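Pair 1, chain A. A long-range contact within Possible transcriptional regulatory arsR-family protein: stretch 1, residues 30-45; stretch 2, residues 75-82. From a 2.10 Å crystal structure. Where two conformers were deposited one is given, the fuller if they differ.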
# COMPACT_ATOMS: atom_id res chain seq x y z
N ILE A 30 9.03 -5.52 10.03
CA ILE A 30 9.62 -6.67 9.35
C ILE A 30 10.36 -6.26 8.09
O ILE A 30 11.47 -6.72 7.83
CB ILE A 30 8.56 -7.75 9.02
CG1 ILE A 30 8.01 -8.37 10.32
CG2 ILE A 30 9.17 -8.83 8.12
CD1 ILE A 30 6.76 -9.27 10.14
N LEU A 31 9.74 -5.37 7.32
CA LEU A 31 10.35 -4.90 6.07
C LEU A 31 11.64 -4.14 6.31
O LEU A 31 12.64 -4.37 5.62
CB LEU A 31 9.34 -4.08 5.24
CG LEU A 31 8.19 -4.87 4.62
CD1 LEU A 31 7.25 -3.94 3.87
CD2 LEU A 31 8.71 -5.96 3.69
N ASP A 32 11.65 -3.26 7.31
CA ASP A 32 12.88 -2.55 7.70
C ASP A 32 13.96 -3.52 8.15
O ASP A 32 15.14 -3.33 7.84
CB ASP A 32 12.61 -1.53 8.81
CG ASP A 32 12.56 -0.11 8.28
OD1 ASP A 32 13.53 0.33 7.62
OD2 ASP A 32 11.55 0.57 8.52
N LEU A 33 13.55 -4.56 8.86
CA LEU A 33 14.47 -5.57 9.35
C LEU A 33 15.12 -6.38 8.23
O LEU A 33 16.31 -6.69 8.27
CB LEU A 33 13.77 -6.50 10.34
CG LEU A 33 14.67 -7.50 11.06
CD1 LEU A 33 15.59 -6.80 12.07
CD2 LEU A 33 13.82 -8.56 11.72
N LEU A 34 14.32 -6.73 7.22
CA LEU A 34 14.81 -7.54 6.11
C LEU A 34 15.56 -6.70 5.07
O LEU A 34 16.17 -7.25 4.16
CB LEU A 34 13.64 -8.28 5.44
CG LEU A 34 12.88 -9.31 6.27
CD1 LEU A 34 11.76 -9.87 5.45
CD2 LEU A 34 13.80 -10.42 6.75
N ALA A 35 15.51 -5.39 5.22
CA ALA A 35 16.02 -4.45 4.23
C ALA A 35 17.29 -3.84 4.72
O ALA A 35 17.25 -2.88 5.49
CB ALA A 35 14.98 -3.34 3.95
N GLN A 36 18.44 -4.39 4.31
CA GLN A 36 18.47 -5.64 3.55
C GLN A 36 19.22 -6.79 4.28
O GLN A 36 20.16 -6.58 5.07
CB GLN A 36 18.99 -5.39 2.13
CG GLN A 36 18.88 -6.57 1.15
CD GLN A 36 17.51 -6.74 0.50
OE1 GLN A 36 16.85 -5.77 0.09
NE2 GLN A 36 17.08 -8.00 0.37
N GLY A 37 18.78 -8.01 3.99
CA GLY A 37 19.39 -9.22 4.49
C GLY A 37 18.29 -10.14 4.94
O GLY A 37 17.54 -9.81 5.86
N GLU A 38 18.19 -11.29 4.28
CA GLU A 38 17.23 -12.33 4.63
C GLU A 38 17.40 -12.79 6.09
O GLU A 38 18.51 -12.84 6.60
CB GLU A 38 17.38 -13.48 3.64
CG GLU A 38 17.18 -14.87 4.20
CD GLU A 38 17.66 -15.95 3.25
OE1 GLU A 38 18.70 -16.57 3.53
OE2 GLU A 38 16.99 -16.18 2.23
N ARG A 39 16.29 -13.10 6.76
CA ARG A 39 16.36 -13.61 8.14
C ARG A 39 15.37 -14.75 8.36
O ARG A 39 14.36 -14.85 7.66
CB ARG A 39 16.20 -12.47 9.17
CG ARG A 39 17.10 -11.23 8.86
CD ARG A 39 17.81 -10.57 10.05
NE ARG A 39 18.35 -11.52 11.03
CZ ARG A 39 18.88 -11.18 12.21
NH1 ARG A 39 18.94 -9.90 12.56
NH2 ARG A 39 19.34 -12.10 13.03
N ALA A 40 15.68 -15.61 9.33
CA ALA A 40 14.79 -16.70 9.73
C ALA A 40 13.59 -16.15 10.50
O ALA A 40 13.69 -15.12 11.15
CB ALA A 40 15.54 -17.74 10.60
N VAL A 41 12.46 -16.85 10.43
CA VAL A 41 11.23 -16.47 11.15
C VAL A 41 11.51 -16.22 12.65
O VAL A 41 11.05 -15.21 13.22
CB VAL A 41 10.15 -17.58 11.01
CG1 VAL A 41 8.88 -17.23 11.80
CG2 VAL A 41 9.82 -17.81 9.54
N GLU A 42 12.25 -17.15 13.26
CA GLU A 42 12.59 -17.09 14.69
C GLU A 42 13.27 -15.75 15.00
O GLU A 42 12.90 -15.05 15.96
CB GLU A 42 13.53 -18.25 15.07
CG GLU A 42 13.15 -18.97 16.35
CD GLU A 42 14.31 -19.78 16.96
OE1 GLU A 42 14.98 -20.55 16.21
OE2 GLU A 42 14.54 -19.65 18.19
N ALA A 43 14.26 -15.41 14.17
CA ALA A 43 15.01 -14.16 14.34
C ALA A 43 14.13 -12.92 14.15
O ALA A 43 14.24 -11.95 14.91
CB ALA A 43 16.23 -14.13 13.39
N ILE A 44 13.25 -12.96 13.15
CA ILE A 44 12.32 -11.86 12.85
C ILE A 44 11.33 -11.66 14.01
O ILE A 44 11.03 -10.52 14.40
CB ILE A 44 11.53 -12.14 11.53
CG1 ILE A 44 12.48 -12.13 10.32
CG2 ILE A 44 10.41 -11.13 11.32
CD1 ILE A 44 11.92 -12.83 9.09
N ALA A 45 10.85 -12.76 14.57
CA ALA A 45 9.93 -12.73 15.70
C ALA A 45 10.61 -12.08 16.91
O ALA A 45 10.06 -11.19 17.56
CB ALA A 45 9.49 -14.13 16.05
N THR A 75 14.53 -27.25 9.59
CA THR A 75 13.36 -26.94 10.41
C THR A 75 13.06 -25.42 10.43
O THR A 75 12.16 -24.96 11.15
CB THR A 75 13.53 -27.51 11.84
OG1 THR A 75 12.47 -27.04 12.69
CG2 THR A 75 14.89 -27.10 12.44
N ARG A 76 13.80 -24.66 9.63
CA ARG A 76 13.70 -23.20 9.59
C ARG A 76 13.14 -22.71 8.28
O ARG A 76 13.17 -23.43 7.28
CB ARG A 76 15.07 -22.56 9.82
CG ARG A 76 15.82 -23.18 10.98
CD ARG A 76 16.74 -22.20 11.68
NE ARG A 76 17.05 -22.68 13.02
CZ ARG A 76 16.23 -22.55 14.07
NH1 ARG A 76 15.05 -21.95 13.93
NH2 ARG A 76 16.59 -23.03 15.25
N GLN A 77 12.64 -21.48 8.30
CA GLN A 77 12.14 -20.80 7.12
C GLN A 77 12.80 -19.42 7.07
O GLN A 77 12.84 -18.69 8.07
CB GLN A 77 10.63 -20.66 7.25
CG GLN A 77 9.83 -21.08 6.04
CD GLN A 77 8.36 -20.76 6.19
OE1 GLN A 77 7.90 -20.35 7.26
NE2 GLN A 77 7.60 -20.94 5.12
N TYR A 78 13.34 -19.06 5.91
CA TYR A 78 14.02 -17.78 5.73
C TYR A 78 13.22 -16.90 4.79
O TYR A 78 12.82 -17.32 3.70
CB TYR A 78 15.45 -17.99 5.20
CG TYR A 78 16.35 -18.72 6.17
CD1 TYR A 78 17.17 -18.02 7.05
CD2 TYR A 78 16.37 -20.12 6.22
CE1 TYR A 78 18.01 -18.70 7.96
CE2 TYR A 78 17.20 -20.80 7.12
CZ TYR A 78 18.00 -20.09 7.99
OH TYR A 78 18.82 -20.76 8.89
N TYR A 79 12.98 -15.66 5.21
CA TYR A 79 12.22 -14.70 4.41
C TYR A 79 13.12 -13.57 3.95
O TYR A 79 14.03 -13.18 4.68
CB TYR A 79 11.07 -14.11 5.23
CG TYR A 79 9.83 -14.95 5.28
CD1 TYR A 79 8.76 -14.68 4.43
CD2 TYR A 79 9.72 -16.03 6.17
CE1 TYR A 79 7.59 -15.44 4.46
CE2 TYR A 79 8.55 -16.80 6.21
CZ TYR A 79 7.49 -16.49 5.35
OH TYR A 79 6.33 -17.22 5.37
N ARG A 80 12.86 -13.06 2.76
CA ARG A 80 13.53 -11.87 2.29
C ARG A 80 12.61 -11.02 1.43
O ARG A 80 11.64 -11.49 0.86
CB ARG A 80 14.80 -12.18 1.50
CG ARG A 80 14.82 -13.47 0.72
CD ARG A 80 13.86 -13.52 -0.43
NE ARG A 80 14.45 -14.06 -1.66
CZ ARG A 80 14.57 -15.36 -1.96
NH1 ARG A 80 14.19 -16.31 -1.12
NH2 ARG A 80 15.09 -15.70 -3.12
N ILE A 81 12.98 -9.75 1.35
CA ILE A 81 12.37 -8.80 0.44
C ILE A 81 12.43 -9.36 -0.98
O ILE A 81 13.49 -9.79 -1.42
CB ILE A 81 13.05 -7.42 0.60
CG1 ILE A 81 12.48 -6.78 1.88
CG2 ILE A 81 12.89 -6.52 -0.67
CD1 ILE A 81 13.17 -5.52 2.29
N ALA A 82 11.28 -9.38 -1.65
CA ALA A 82 11.10 -10.12 -2.91
C ALA A 82 11.92 -9.62 -4.10
O ALA A 82 12.29 -10.43 -4.97
CB ALA A 82 9.61 -10.19 -3.27
O HOH W 1 15.96 -9.14 2.51
O HOH W 2 13.06 -20.10 11.85

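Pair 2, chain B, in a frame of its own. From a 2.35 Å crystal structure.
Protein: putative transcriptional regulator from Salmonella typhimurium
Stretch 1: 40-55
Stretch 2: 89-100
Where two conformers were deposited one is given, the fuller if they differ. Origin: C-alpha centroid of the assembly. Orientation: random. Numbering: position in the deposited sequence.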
# COMPACT_ATOMS: atom_id res chain seq x y z
N ILE B 40 -8.21 8.80 1.34
CA ILE B 40 -9.40 8.86 0.51
C ILE B 40 -10.22 7.58 0.59
O ILE B 40 -11.42 7.62 0.82
CB ILE B 40 -9.08 9.16 -0.97
CG1 ILE B 40 -8.45 10.54 -1.11
CG2 ILE B 40 -10.36 8.93 -1.85
CD1 ILE B 40 -7.73 10.74 -2.40
N LEU B 41 -9.57 6.44 0.42
CA LEU B 41 -10.28 5.16 0.42
C LEU B 41 -10.88 4.77 1.76
O LEU B 41 -11.91 4.09 1.81
CB LEU B 41 -9.37 4.04 -0.10
CG LEU B 41 -9.09 4.08 -1.60
CD1 LEU B 41 -8.09 3.01 -1.95
CD2 LEU B 41 -10.37 3.93 -2.50
N VAL B 42 -10.25 5.19 2.85
CA VAL B 42 -10.77 4.88 4.19
C VAL B 42 -11.92 5.82 4.48
O VAL B 42 -12.99 5.37 4.92
CB VAL B 42 -9.68 4.97 5.30
CG1 VAL B 42 -10.34 5.04 6.70
CG2 VAL B 42 -8.69 3.81 5.22
N ALA B 43 -11.75 7.12 4.18
CA ALA B 43 -12.80 8.11 4.40
C ALA B 43 -14.14 7.83 3.65
O ALA B 43 -15.20 7.96 4.22
CB ALA B 43 -12.29 9.53 4.09
N LEU B 44 -14.08 7.46 2.38
CA LEU B 44 -15.31 7.21 1.62
C LEU B 44 -16.14 5.98 2.06
O LEU B 44 -17.28 5.79 1.59
CB LEU B 44 -14.99 7.14 0.13
CG LEU B 44 -14.41 8.44 -0.40
CD1 LEU B 44 -14.00 8.26 -1.86
CD2 LEU B 44 -15.40 9.63 -0.22
N ARG B 45 -15.58 5.18 2.97
CA ARG B 45 -16.27 4.02 3.51
C ARG B 45 -17.45 4.52 4.33
O ARG B 45 -18.45 3.80 4.49
CB ARG B 45 -15.34 3.14 4.35
CG ARG B 45 -14.17 2.56 3.54
CD ARG B 45 -13.31 1.50 4.28
NE ARG B 45 -13.81 0.14 4.06
CZ ARG B 45 -14.14 -0.66 5.06
NH1 ARG B 45 -13.95 -0.23 6.29
NH2 ARG B 45 -14.62 -1.88 4.85
N ASP B 46 -17.33 5.75 4.81
CA ASP B 46 -18.42 6.43 5.52
C ASP B 46 -19.52 6.98 4.62
O ASP B 46 -20.59 7.29 5.12
CB ASP B 46 -17.88 7.55 6.40
CG ASP B 46 -16.80 7.08 7.35
OD1 ASP B 46 -16.98 6.02 8.00
OD2 ASP B 46 -15.76 7.78 7.44
N GLY B 47 -19.26 7.11 3.33
CA GLY B 47 -20.25 7.63 2.39
C GLY B 47 -19.67 8.72 1.52
O GLY B 47 -18.46 9.01 1.58
N THR B 48 -20.53 9.32 0.70
CA THR B 48 -20.15 10.44 -0.16
C THR B 48 -19.49 11.59 0.62
O THR B 48 -19.94 11.93 1.71
CB THR B 48 -21.37 10.94 -0.94
OG1 THR B 48 -21.92 9.83 -1.64
CG2 THR B 48 -20.98 11.99 -1.95
N HIS B 49 -18.40 12.13 0.06
CA HIS B 49 -17.71 13.33 0.54
C HIS B 49 -17.54 14.23 -0.64
O HIS B 49 -17.32 13.74 -1.76
CB HIS B 49 -16.31 12.98 1.01
CG HIS B 49 -16.26 12.24 2.30
ND1 HIS B 49 -16.84 10.99 2.46
CD2 HIS B 49 -15.70 12.55 3.49
CE1 HIS B 49 -16.65 10.59 3.71
NE2 HIS B 49 -15.98 11.52 4.35
N ARG B 50 -17.64 15.54 -0.39
CA ARG B 50 -17.27 16.58 -1.35
C ARG B 50 -15.78 16.74 -1.27
O ARG B 50 -15.15 16.32 -0.27
CB ARG B 50 -18.01 17.89 -1.04
CG ARG B 50 -19.50 17.67 -0.80
CD ARG B 50 -20.35 18.91 -0.93
NE ARG B 50 -20.52 19.57 0.36
CZ ARG B 50 -21.60 20.26 0.72
NH1 ARG B 50 -22.64 20.40 -0.08
NH2 ARG B 50 -21.61 20.82 1.92
N PHE B 51 -15.18 17.32 -2.31
CA PHE B 51 -13.76 17.63 -2.29
C PHE B 51 -13.33 18.31 -1.00
O PHE B 51 -12.28 17.98 -0.47
CB PHE B 51 -13.38 18.50 -3.50
CG PHE B 51 -11.89 18.67 -3.69
CD1 PHE B 51 -11.19 17.85 -4.58
CD2 PHE B 51 -11.18 19.66 -2.99
CE1 PHE B 51 -9.82 18.01 -4.78
CE2 PHE B 51 -9.80 19.82 -3.19
CZ PHE B 51 -9.12 18.99 -4.09
N SER B 52 -14.14 19.25 -0.51
CA SER B 52 -13.81 20.06 0.69
C SER B 52 -13.86 19.26 1.98
O SER B 52 -13.16 19.58 2.92
CB SER B 52 -14.73 21.33 0.81
OG SER B 52 -16.10 20.99 1.08
N ASP B 53 -14.69 18.22 2.02
CA ASP B 53 -14.76 17.28 3.14
C ASP B 53 -13.49 16.38 3.25
O ASP B 53 -12.97 16.17 4.35
CB ASP B 53 -16.01 16.41 3.00
CG ASP B 53 -17.31 17.21 3.08
OD1 ASP B 53 -17.27 18.42 3.44
OD2 ASP B 53 -18.38 16.61 2.80
N LEU B 54 -13.02 15.85 2.12
CA LEU B 54 -11.75 15.09 2.10
C LEU B 54 -10.60 15.98 2.52
O LEU B 54 -9.85 15.64 3.43
CB LEU B 54 -11.46 14.51 0.71
CG LEU B 54 -12.50 13.51 0.23
CD1 LEU B 54 -12.36 13.23 -1.26
CD2 LEU B 54 -12.47 12.22 1.07
N ARG B 55 -10.49 17.13 1.85
CA ARG B 55 -9.44 18.10 2.11
C ARG B 55 -9.39 18.49 3.60
O ARG B 55 -8.33 18.83 4.11
CB ARG B 55 -9.69 19.31 1.22
CG ARG B 55 -8.81 20.53 1.44
CD ARG B 55 -7.40 20.26 1.02
NE ARG B 55 -6.70 21.48 0.59
CZ ARG B 55 -6.13 22.35 1.42
NH1 ARG B 55 -6.18 22.18 2.75
NH2 ARG B 55 -5.50 23.41 0.92
N PRO B 89 -20.55 25.74 -6.13
CA PRO B 89 -20.29 24.47 -6.83
C PRO B 89 -19.56 23.52 -5.92
O PRO B 89 -18.73 23.92 -5.10
CB PRO B 89 -19.39 24.88 -8.01
CG PRO B 89 -18.71 26.17 -7.55
CD PRO B 89 -19.71 26.86 -6.64
N HIS B 90 -19.88 22.26 -6.05
CA HIS B 90 -19.12 21.23 -5.38
C HIS B 90 -18.93 20.06 -6.31
O HIS B 90 -19.61 19.92 -7.33
CB HIS B 90 -19.83 20.75 -4.10
CG HIS B 90 -19.68 21.66 -2.92
ND1 HIS B 90 -18.45 22.05 -2.42
CD2 HIS B 90 -20.61 22.24 -2.11
CE1 HIS B 90 -18.63 22.83 -1.37
NE2 HIS B 90 -19.93 22.96 -1.16
N VAL B 91 -17.96 19.22 -5.97
CA VAL B 91 -17.83 17.94 -6.61
C VAL B 91 -17.86 16.93 -5.47
O VAL B 91 -17.20 17.13 -4.46
CB VAL B 91 -16.54 17.86 -7.47
CG1 VAL B 91 -15.31 18.13 -6.64
CG2 VAL B 91 -16.47 16.55 -8.17
N GLU B 92 -18.65 15.89 -5.65
CA GLU B 92 -18.77 14.81 -4.68
C GLU B 92 -18.21 13.49 -5.19
O GLU B 92 -18.33 13.17 -6.38
CB GLU B 92 -20.24 14.61 -4.29
CG GLU B 92 -20.59 15.38 -3.05
CD GLU B 92 -22.03 15.73 -2.98
OE1 GLU B 92 -22.83 14.81 -3.18
OE2 GLU B 92 -22.36 16.93 -2.72
N TYR B 93 -17.64 12.74 -4.24
CA TYR B 93 -16.94 11.45 -4.45
C TYR B 93 -17.54 10.36 -3.60
O TYR B 93 -17.78 10.54 -2.42
CB TYR B 93 -15.44 11.58 -4.07
CG TYR B 93 -14.73 12.61 -4.92
CD1 TYR B 93 -14.28 12.27 -6.20
CD2 TYR B 93 -14.60 13.92 -4.50
CE1 TYR B 93 -13.68 13.23 -7.01
CE2 TYR B 93 -14.00 14.88 -5.30
CZ TYR B 93 -13.54 14.52 -6.56
OH TYR B 93 -12.93 15.44 -7.38
N SER B 94 -17.76 9.21 -4.21
CA SER B 94 -18.05 7.99 -3.46
C SER B 94 -17.35 6.81 -4.14
O SER B 94 -16.84 6.93 -5.27
CB SER B 94 -19.56 7.74 -3.40
OG SER B 94 -20.11 7.75 -4.71
N LEU B 95 -17.37 5.66 -3.45
CA LEU B 95 -16.81 4.42 -3.96
C LEU B 95 -17.77 3.68 -4.89
O LEU B 95 -18.96 3.57 -4.62
CB LEU B 95 -16.45 3.47 -2.80
CG LEU B 95 -15.47 3.94 -1.75
CD1 LEU B 95 -15.63 3.08 -0.56
CD2 LEU B 95 -14.03 3.93 -2.27
N THR B 96 -17.20 3.16 -5.96
CA THR B 96 -17.87 2.20 -6.80
C THR B 96 -17.86 0.84 -6.06
O THR B 96 -17.16 0.70 -5.04
CB THR B 96 -17.15 2.11 -8.15
OG1 THR B 96 -15.83 1.59 -7.93
CG2 THR B 96 -17.07 3.51 -8.81
N PRO B 97 -18.66 -0.14 -6.53
CA PRO B 97 -18.49 -1.53 -6.01
C PRO B 97 -17.06 -2.05 -6.07
O PRO B 97 -16.58 -2.66 -5.11
CB PRO B 97 -19.41 -2.37 -6.90
CG PRO B 97 -20.50 -1.38 -7.28
CD PRO B 97 -19.76 -0.06 -7.51
N LEU B 98 -16.37 -1.83 -7.19
CA LEU B 98 -14.94 -2.17 -7.29
C LEU B 98 -14.09 -1.43 -6.24
O LEU B 98 -13.16 -1.99 -5.63
CB LEU B 98 -14.40 -1.91 -8.71
CG LEU B 98 -13.05 -2.55 -9.05
CD1 LEU B 98 -13.16 -4.09 -9.15
CD2 LEU B 98 -12.44 -1.96 -10.33
N GLY B 99 -14.41 -0.17 -6.02
CA GLY B 99 -13.72 0.65 -5.04
C GLY B 99 -13.96 0.26 -3.60
O GLY B 99 -13.10 0.45 -2.76
N GLU B 100 -15.16 -0.25 -3.31
CA GLU B 100 -15.50 -0.85 -2.00
C GLU B 100 -14.61 -2.07 -1.67
O GLU B 100 -14.19 -2.24 -0.52
CB GLU B 100 -16.98 -1.27 -1.97
CG GLU B 100 -17.96 -0.09 -2.00
CD GLU B 100 -19.45 -0.50 -2.04
OE1 GLU B 100 -19.76 -1.71 -1.95
OE2 GLU B 100 -20.32 0.40 -2.18
O HOH W 3 -18.26 5.93 -0.91

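The sharpest difference between the two pairs lies where a short strand turns into a helix. In pair 1 the N-cap residue is Ala40(A), whose CB merely touches the ring of Tyr78(A) (CE1, 3.7 Å), and the charged contact falls two residues later on, between Glu42(A) and Arg76(A): a salt bridge, OE1 to NH1 2.7 Å, whose hydrogen bond is weak because the N-H points poorly at the oxygen. In pair 2 the N-cap residue is Arg50(B), and its guanidinium lies flat on the ring of His90(B), centres 4.0 Å apart, while its CD sits over the same ring, 3.7 Å from the centroid. Arg76(A) and His90(B) superpose, as do Glu42(A) and Ser52(B); the same strand position is thus engaged by an acid in one pair and by a stacked arginine in the other.

Beneath this difference the backbone is nearly constant, with 14 central residues superposing at 0.7 Å. Each pair sets a two-residue strand antiparallel to a longer one, and three hydrogen bonds fix the register. In pair 1, Arg39(A) N reaches Tyr79(A) O at 3.1 Å, Tyr79(A) N returns to Arg39(A) O at 2.9 Å, and Val41(A) N binds Gln77(A) O at 3.0 Å. Pair 2 repeats them: His49(B) N to Tyr93(B) O at 3.0 Å, Tyr93(B) N to His49(B) O at 2.7 Å, and Phe51(B) N to Val91(B) O at 3.0 Å. Backbone atoms make these bonds, so none of the three depends on a particular side chain, and different residues can occupy the same register.

The apolar packing is conserved more closely. Leu34(A) and Leu44(B) match, both with m,t rotamers, and each packs on the residue that ends the long strand: Leu34(A) CB lies 4.0 Å from Ile81(A) CG1, and Leu44(B) CB 3.7 Å from Leu95(B) CG. A water spans the same positions, accepting from Ile81(A) N (3.3 Å) and donating to Leu34(A) O in pair 1, and accepting from Leu95(B) N (2.7 Å) and donating to Leu44(B) O in pair 2.

The matched tyrosines meet differently sized neighbours. Val41(A) CG2 approaches the edge of the Tyr79(A) ring, 3.7 Å from CE2; at the matching position Phe51(B) puts its CB 4.1 Å from Tyr93(B) CE2. Gly37(A) and Gly47(B) also coincide, with backbone angles that would jam a CB against the preceding carbonyl. The principle is general: main-chain bonds hold the frame, and local chemistry fills it.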